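Local atomic coordinates of GTP pyrophosphokinase YjbM (Bacillus subtilis, PDB entry 5DEC), a protein that synthesises the alarmones pppGpp and ppGpp by transferring pyrophosphate from ATP to GTP or GDP, as a highly cooperative homotetramer of the RelA/SpoT family. Residues 20-23 with 24-28; 11-14 with 15-18; 133-137 with 138-142. One frame throughout, in Å; residues are numbered along the deposited sequence.

Contact 1: residues 20-23 with 24-28; sequences YRQA and VEELK
Tyr20 O accepts Val24 N at 3.1 Å, the first of five successive i to i+4 bonds in the middle of helix 11-38; CG2 of Val24, set beside its own backbone N, rests on the same carbonyl. Arg21 O accepts Glu25 N and also a hydrogen bond from a water, which donates as well to Glu25 OE2 at 2.6 Å. This water joins main chain to carboxylate on the outer side of the helix, where Lys28 NZ adds a salt bridge to Glu25 OE2 at 3.5 Å; Lys28 belongs to the allosteric pppGpp site shared between two subunits. The guanidinium of Arg21 runs the other way, to Glu14. With CG of Gln22 anti to the backbone N (chi1 -179°) and the chain bent at chi2, its amide is carried across to Glu26, and NE2 gives a nearly straight bond of 2.9 Å to Glu26 OE2 on the anti lone pair. The acceptor lies in the amide plane, while the carboxylate is turned 74° from it. NE2 has a second acceptor in Val29 O of the second subunit, and Glu26 OE1 is held by Tyr132 OH. Ala23 O accepts from Leu27 N at 2.9 Å. Ala23 and Leu27 pack against strands 126-136 and 139-151, and Tyr20 and Val24 against strands 49-54 and 81-87, so this part of the helix covers the mixed sheet while Gln22 and Glu26 face the neighbouring subunit.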
loop_
_atom_site.group_PDB
_atom_site.type_symbol
_atom_site.label_atom_id
_atom_site.label_comp_id
_atom_site.label_asym_id
_atom_site.label_seq_id
_atom_site.Cartn_x
_atom_site.Cartn_y
_atom_site.Cartn_z
ATOM N N TYR B 20 -1.058 19.058 2.706
ATOM C CA TYR B 20 -2.169 18.441 3.426
ATOM C C TYR B 20 -2.190 16.948 3.171
ATOM O O TYR B 20 -2.394 16.153 4.096
ATOM C CB TYR B 20 -3.503 19.065 3.011
ATOM C CG TYR B 20 -3.648 20.472 3.513
ATOM C CD1 TYR B 20 -4.146 20.727 4.789
ATOM C CD2 TYR B 20 -3.249 21.558 2.731
ATOM C CE1 TYR B 20 -4.274 22.021 5.261
ATOM C CE2 TYR B 20 -3.376 22.847 3.194
ATOM C CZ TYR B 20 -3.884 23.077 4.457
ATOM O OH TYR B 20 -4.000 24.364 4.918
ATOM N N ARG B 21 -1.995 16.555 1.914
ATOM C CA ARG B 21 -1.937 15.134 1.578
ATOM C C ARG B 21 -0.790 14.408 2.263
ATOM O O ARG B 21 -0.942 13.264 2.710
ATOM C CB ARG B 21 -1.831 14.931 0.063
ATOM C CG ARG B 21 -3.086 15.302 -0.666
ATOM C CD ARG B 21 -3.041 14.891 -2.125
ATOM N NE ARG B 21 -4.201 15.448 -2.802
ATOM C CZ ARG B 21 -4.161 16.480 -3.633
ATOM N NH1 ARG B 21 -3.006 17.070 -3.920
ATOM N NH2 ARG B 21 -5.286 16.917 -4.187
ATOM N N GLN B 22 0.370 15.053 2.315
ATOM C CA GLN B 22 1.534 14.437 2.941
ATOM C C GLN B 22 1.320 14.330 4.469
ATOM O O GLN B 22 1.659 13.325 5.084
ATOM C CB GLN B 22 2.807 15.232 2.601
ATOM C CG GLN B 22 4.112 14.653 3.199
ATOM C CD GLN B 22 4.466 13.267 2.689
ATOM O OE1 GLN B 22 4.058 12.867 1.599
ATOM N NE2 GLN B 22 5.243 12.528 3.474
ATOM N N ALA B 23 0.730 15.345 5.075
ATOM C CA ALA B 23 0.429 15.254 6.510
ATOM C C ALA B 23 -0.482 14.064 6.809
ATOM O O ALA B 23 -0.256 13.299 7.757
ATOM C CB ALA B 23 -0.208 16.535 6.998
ATOM N N VAL B 24 -1.523 13.915 5.999
ATOM C CA VAL B 24 -2.431 12.770 6.141
ATOM C C VAL B 24 -1.709 11.434 5.982
ATOM O O VAL B 24 -1.898 10.525 6.794
ATOM C CB VAL B 24 -3.604 12.883 5.135
ATOM C CG1 VAL B 24 -4.417 11.587 5.086
ATOM C CG2 VAL B 24 -4.488 14.062 5.532
ATOM N N GLU B 25 -0.855 11.290 4.966
ATOM C CA GLU B 25 -0.156 10.003 4.807
ATOM C C GLU B 25 0.791 9.696 5.978
ATOM O O GLU B 25 0.971 8.522 6.379
ATOM C CB GLU B 25 0.647 9.958 3.497
ATOM C CG GLU B 25 -0.214 9.959 2.233
ATOM C CD GLU B 25 -1.362 8.950 2.285
ATOM O OE1 GLU B 25 -1.138 7.768 2.607
ATOM O OE2 GLU B 25 -2.502 9.346 1.990
ATOM N N GLU B 26 1.446 10.728 6.501
ATOM C CA GLU B 26 2.357 10.516 7.630
ATOM C C GLU B 26 1.576 10.106 8.871
ATOM O O GLU B 26 1.946 9.169 9.557
ATOM C CB GLU B 26 3.192 11.769 7.897
ATOM C CG GLU B 26 4.211 12.032 6.764
ATOM C CD GLU B 26 5.163 13.185 7.029
ATOM O OE1 GLU B 26 5.279 13.632 8.196
ATOM O OE2 GLU B 26 5.803 13.642 6.051
ATOM N N LEU B 27 0.479 10.800 9.139
ATOM C CA LEU B 27 -0.347 10.492 10.294
ATOM C C LEU B 27 -1.048 9.145 10.164
ATOM O O LEU B 27 -1.261 8.466 11.163
ATOM C CB LEU B 27 -1.365 11.606 10.523
ATOM C CG LEU B 27 -0.772 12.839 11.202
ATOM C CD1 LEU B 27 -1.755 14.003 11.101
ATOM C CD2 LEU B 27 -0.435 12.541 12.662
ATOM N N LYS B 28 -1.417 8.746 8.948
ATOM C CA LYS B 28 -1.999 7.407 8.777
ATOM C C LYS B 28 -1.052 6.307 9.220
ATOM O O LYS B 28 -1.445 5.400 9.954
ATOM C CB LYS B 28 -2.407 7.161 7.316
ATOM C CG LYS B 28 -3.788 7.741 7.010
ATOM C CD LYS B 28 -4.051 7.854 5.514
ATOM C CE LYS B 28 -4.031 6.525 4.806
ATOM N NZ LYS B 28 -4.415 6.752 3.379
HETATM O O HOH W 1 -3.259 11.773 1.493
#

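Contact 2: residues 11-14 with 15-18; sequences DKWE and RFLV. Unlike the reference sequence in segment 11-14: Asp11 (reference Lys), Lys12 (reference Gln).
Trp13 and Phe16 carry the closely packed side of this turn of helix. Their side chains run alongside each other in the same direction, and CZ3 of the Trp13 indole comes within 4.0 Å of Phe16 CD2. The six-membered ring and the phenyl ring stand steeply to each other, planes at 84° and centroids 5.8 Å apart. Phe16 reaches this place with CG anti to its backbone N (chi1 171°), beside the carbonyl carbon, while its CB sits 3.2 Å from Trp13 O. That oxygen also accepts Leu17 N at 2.9 Å and has Leu17 CG against it. Here the start of helix 11-38 packs on the nucleotidyltransferase-like RelA/SpoT core: Trp13 and Leu17 rest on helix 57-66, whose C-terminal end contributes to the ATP site, and Phe16 touches Ile74 and Glu75. One turn on in the same helix, the ring of Tyr20 meets that of Phe16. The side bearing Asp11, Lys12 and Arg15 is looser and solvent-facing; Asp11 and Lys12 differ from the natural sequence. Lys12 and Arg15 extend side by side, the edge of the guanidinium near Lys12 CG and Asp11 O over one of its faces. Lys12 NZ is 4.2 Å from Arg15 NH1, a like-charge approach that solvent probably screens. Glu14 turns its carboxylate to Arg21. Val18 N makes a weak bond of 3.4 Å to Glu14 O, and its side chain packs on Leu37 of a neighbouring subunit.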
loop_
_atom_site.group_PDB
_atom_site.type_symbol
_atom_site.label_atom_id
_atom_site.label_comp_id
_atom_site.label_asym_id
_atom_site.label_seq_id
_atom_site.Cartn_x
_atom_site.Cartn_y
_atom_site.Cartn_z
ATOM N N ASP B 11 -4.060 23.963 -10.835
ATOM C CA ASP B 11 -3.014 23.207 -10.154
ATOM C C ASP B 11 -2.331 24.059 -9.083
ATOM O O ASP B 11 -1.460 23.573 -8.359
ATOM C CB ASP B 11 -2.031 22.586 -11.143
ATOM C CG ASP B 11 -2.471 21.182 -11.554
ATOM O OD1 ASP B 11 -3.701 20.948 -11.606
ATOM O OD2 ASP B 11 -1.610 20.306 -11.784
ATOM N N LYS B 12 -2.685 25.343 -9.027
ATOM C CA LYS B 12 -2.316 26.153 -7.874
ATOM C C LYS B 12 -2.992 25.502 -6.670
ATOM O O LYS B 12 -2.457 25.508 -5.563
ATOM C CB LYS B 12 -2.754 27.611 -8.020
ATOM C CG LYS B 12 -1.965 28.406 -9.040
ATOM C CD LYS B 12 -2.151 29.898 -8.826
ATOM C CE LYS B 12 -1.480 30.685 -9.935
ATOM N NZ LYS B 12 -0.007 30.455 -9.938
ATOM N N TRP B 13 -4.175 24.933 -6.908
ATOM C CA TRP B 13 -4.915 24.194 -5.886
ATOM C C TRP B 13 -4.173 22.934 -5.498
ATOM O O TRP B 13 -3.997 22.643 -4.318
ATOM C CB TRP B 13 -6.306 23.794 -6.373
ATOM C CG TRP B 13 -7.370 24.768 -6.071
ATOM C CD1 TRP B 13 -8.006 25.591 -6.949
ATOM C CD2 TRP B 13 -7.932 25.033 -4.785
ATOM N NE1 TRP B 13 -8.940 26.351 -6.287
ATOM C CE2 TRP B 13 -8.912 26.027 -4.957
ATOM C CE3 TRP B 13 -7.702 24.522 -3.504
ATOM C CZ2 TRP B 13 -9.663 26.522 -3.895
ATOM C CZ3 TRP B 13 -8.447 25.017 -2.450
ATOM C CH2 TRP B 13 -9.415 26.006 -2.652
ATOM N N GLU B 14 -3.742 22.187 -6.507
ATOM C CA GLU B 14 -3.117 20.901 -6.275
ATOM C C GLU B 14 -1.759 21.100 -5.624
ATOM O O GLU B 14 -1.300 20.253 -4.861
ATOM C CB GLU B 14 -2.986 20.132 -7.594
ATOM C CG GLU B 14 -3.263 18.636 -7.500
ATOM C CD GLU B 14 -4.646 18.301 -6.964
ATOM O OE1 GLU B 14 -5.580 19.121 -7.117
ATOM O OE2 GLU B 14 -4.799 17.200 -6.396
ATOM N N ARG B 15 -1.149 22.253 -5.877
ATOM C CA ARG B 15 0.089 22.610 -5.210
ATOM C C ARG B 15 -0.200 23.038 -3.762
ATOM O O ARG B 15 0.593 22.763 -2.865
ATOM C CB ARG B 15 0.827 23.706 -6.008
ATOM C CG ARG B 15 1.394 24.874 -5.216
ATOM C CD ARG B 15 1.787 26.034 -6.148
ATOM N NE ARG B 15 2.638 25.585 -7.254
ATOM C CZ ARG B 15 2.408 25.841 -8.541
ATOM N NH1 ARG B 15 1.358 26.569 -8.905
ATOM N NH2 ARG B 15 3.239 25.375 -9.466
ATOM N N PHE B 16 -1.347 23.679 -3.540
ATOM C CA PHE B 16 -1.790 24.077 -2.196
ATOM C C PHE B 16 -2.095 22.866 -1.306
ATOM O O PHE B 16 -1.915 22.909 -0.094
ATOM C CB PHE B 16 -3.039 24.958 -2.301
ATOM C CG PHE B 16 -3.718 25.247 -0.979
ATOM C CD1 PHE B 16 -3.181 26.164 -0.091
ATOM C CD2 PHE B 16 -4.915 24.628 -0.650
ATOM C CE1 PHE B 16 -3.807 26.432 1.114
ATOM C CE2 PHE B 16 -5.547 24.895 0.551
ATOM C CZ PHE B 16 -4.991 25.800 1.432
ATOM N N LEU B 17 -2.581 21.796 -1.914
ATOM C CA LEU B 17 -3.044 20.641 -1.159
ATOM C C LEU B 17 -1.950 19.616 -0.881
ATOM O O LEU B 17 -2.132 18.718 -0.052
ATOM C CB LEU B 17 -4.192 19.972 -1.909
ATOM C CG LEU B 17 -5.465 20.813 -2.039
ATOM C CD1 LEU B 17 -6.500 20.041 -2.824
ATOM C CD2 LEU B 17 -6.027 21.183 -0.667
ATOM N N VAL B 18 -0.823 19.746 -1.578
ATOM C CA VAL B 18 0.286 18.801 -1.425
ATOM C C VAL B 18 0.701 18.601 0.047
ATOM O O VAL B 18 0.787 17.458 0.505
ATOM C CB VAL B 18 1.522 19.231 -2.249
ATOM C CG1 VAL B 18 2.745 18.500 -1.769
ATOM C CG2 VAL B 18 1.303 18.966 -3.736
#

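Contact 3: residues 133-137 with 138-142; sequences PLQTV and SGEKH
Gln135 sets CG beside its backbone N (chi1 -52°) and bends at chi2 (-58°), while Glu140 runs out extended beyond CG, so that the two side chains lie together and point the same way. Gln135 NE2 donates to Glu140 OE2 at 2.7 Å, on the anti lone pair and in the amide plane. The same nitrogen gives a second bond of 3.0 Å to Pro133 O, arriving from above that carbonyl plane. These bonds sit on the face of the beta hairpin that bears Pro133 and His142, and Pro133 CA lies over one face of the His142 imidazole. The hairpin joins strands 126-136 and 139-151 through a type I turn with Val137 and Ser138 at its corners. Leu134 and Lys141 form a hydrogen-bonded antiparallel pair, Lys141 N reaching Leu134 O at 2.9 Å. Nearer the turn, Gly139 O accepts both Thr136 N and Thr136 OG1, each at 2.6 Å, the hydroxyl from well above the carbonyl plane. Gly139 has backbone angles at which a CB would collide with the preceding carbonyl oxygen. Replacing Gln135 with alanine is likely to leave the Glu140 carboxylate without its amide partner and Lys104 N of the second subunit without the oxygen that now accepts it. With NE2 and OE1 both engaged, the Gln135 amide is fixed in rotation, and it links the hairpin's two strands to the neighbouring subunit.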
loop_
_atom_site.group_PDB
_atom_site.type_symbol
_atom_site.label_atom_id
_atom_site.label_comp_id
_atom_site.label_asym_id
_atom_site.label_seq_id
_atom_site.Cartn_x
_atom_site.Cartn_y
_atom_site.Cartn_z
ATOM N N PRO B 133 3.591 19.540 12.460
ATOM C CA PRO B 133 4.810 20.217 11.986
ATOM C C PRO B 133 5.460 19.467 10.830
ATOM O O PRO B 133 6.458 18.761 11.010
ATOM C CB PRO B 133 5.715 20.211 13.215
ATOM C CG PRO B 133 5.337 18.928 13.915
ATOM C CD PRO B 133 3.841 18.766 13.692
ATOM N N LEU B 134 4.887 19.633 9.644
ATOM C CA LEU B 134 5.351 18.958 8.439
ATOM C C LEU B 134 6.723 19.458 7.966
ATOM O O LEU B 134 6.936 20.665 7.796
ATOM C CB LEU B 134 4.308 19.137 7.335
ATOM C CG LEU B 134 4.554 18.424 6.017
ATOM C CD1 LEU B 134 4.414 16.927 6.185
ATOM C CD2 LEU B 134 3.558 18.941 5.001
ATOM N N GLN B 135 7.658 18.528 7.784
ATOM C CA GLN B 135 8.965 18.843 7.226
ATOM C C GLN B 135 8.859 18.888 5.709
ATOM O O GLN B 135 8.474 17.899 5.088
ATOM C CB GLN B 135 10.014 17.806 7.658
ATOM C CG GLN B 135 10.060 17.590 9.156
ATOM C CD GLN B 135 10.344 18.865 9.898
ATOM O OE1 GLN B 135 11.422 19.432 9.770
ATOM N NE2 GLN B 135 9.366 19.344 10.667
ATOM N N THR B 136 9.182 20.037 5.121
ATOM C CA THR B 136 9.095 20.201 3.670
ATOM C C THR B 136 10.467 20.477 3.085
ATOM O O THR B 136 11.459 20.561 3.808
ATOM C CB THR B 136 8.155 21.350 3.270
ATOM O OG1 THR B 136 8.735 22.600 3.670
ATOM C CG2 THR B 136 6.789 21.180 3.947
ATOM N N VAL B 137 10.513 20.653 1.771
ATOM C CA VAL B 137 11.780 20.940 1.102
ATOM C C VAL B 137 12.309 22.308 1.534
ATOM O O VAL B 137 13.518 22.512 1.662
ATOM C CB VAL B 137 11.615 20.883 -0.432
ATOM C CG1 VAL B 137 12.870 21.360 -1.137
ATOM C CG2 VAL B 137 11.264 19.468 -0.858
ATOM N N SER B 138 11.395 23.237 1.791
ATOM C CA SER B 138 11.784 24.597 2.143
ATOM C C SER B 138 11.787 24.869 3.646
ATOM O O SER B 138 11.903 26.020 4.065
ATOM C CB SER B 138 10.851 25.592 1.458
ATOM O OG SER B 138 9.507 25.360 1.839
ATOM N N GLY B 139 11.671 23.823 4.459
ATOM C CA GLY B 139 11.641 23.997 5.903
ATOM C C GLY B 139 10.385 23.395 6.510
ATOM O O GLY B 139 9.875 22.389 6.018
ATOM N N GLU B 140 9.888 23.998 7.584
ATOM C CA GLU B 140 8.689 23.496 8.251
ATOM C C GLU B 140 7.415 24.215 7.825
ATOM O O GLU B 140 7.406 25.424 7.612
ATOM C CB GLU B 140 8.826 23.621 9.764
ATOM C CG GLU B 140 9.610 22.512 10.406
ATOM C CD GLU B 140 9.429 22.481 11.903
ATOM O OE1 GLU B 140 9.317 23.567 12.513
ATOM O OE2 GLU B 140 9.382 21.375 12.472
ATOM N N LYS B 141 6.330 23.462 7.759
ATOM C CA LYS B 141 4.998 24.022 7.569
ATOM C C LYS B 141 4.050 23.375 8.562
ATOM O O LYS B 141 3.910 22.150 8.590
ATOM C CB LYS B 141 4.508 23.806 6.137
ATOM C CG LYS B 141 3.127 24.389 5.855
ATOM C CD LYS B 141 2.684 24.075 4.435
ATOM C CE LYS B 141 1.979 25.254 3.775
ATOM N NZ LYS B 141 0.993 25.913 4.677
ATOM N N HIS B 142 3.411 24.186 9.395
ATOM C CA HIS B 142 2.440 23.646 10.334
ATOM C C HIS B 142 1.069 23.547 9.668
ATOM O O HIS B 142 0.540 24.538 9.172
ATOM C CB HIS B 142 2.383 24.498 11.602
ATOM C CG HIS B 142 3.643 24.449 12.406
ATOM N ND1 HIS B 142 4.791 25.121 12.036
ATOM C CD2 HIS B 142 3.961 23.764 13.530
ATOM C CE1 HIS B 142 5.746 24.876 12.910
ATOM N NE2 HIS B 142 5.269 24.049 13.828
#

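How the contacts relate
From the N terminus, contact 2 (11-18) comes first, then contact 1 (20-28) on the same helix, and only much later contact 3 (133-142). All three are in series, with none nested in or crossing another. The first two close no loop beyond the turns of helix 11-38, whereas contact 3 closes the two-residue turn of a hairpin. Glu14 of contact 2 meets Arg21 of contact 1 in a salt bridge modelled unusually short, so its detail is doubtful. Leu134 CD1 of contact 3 packs on Gln22 and Glu26 of contact 1, setting the hairpin against the helix. Contact 2 reaches helix 57-66 and contact 1 the central sheet; all three meet a neighbouring subunit, contact 2 only through Val18.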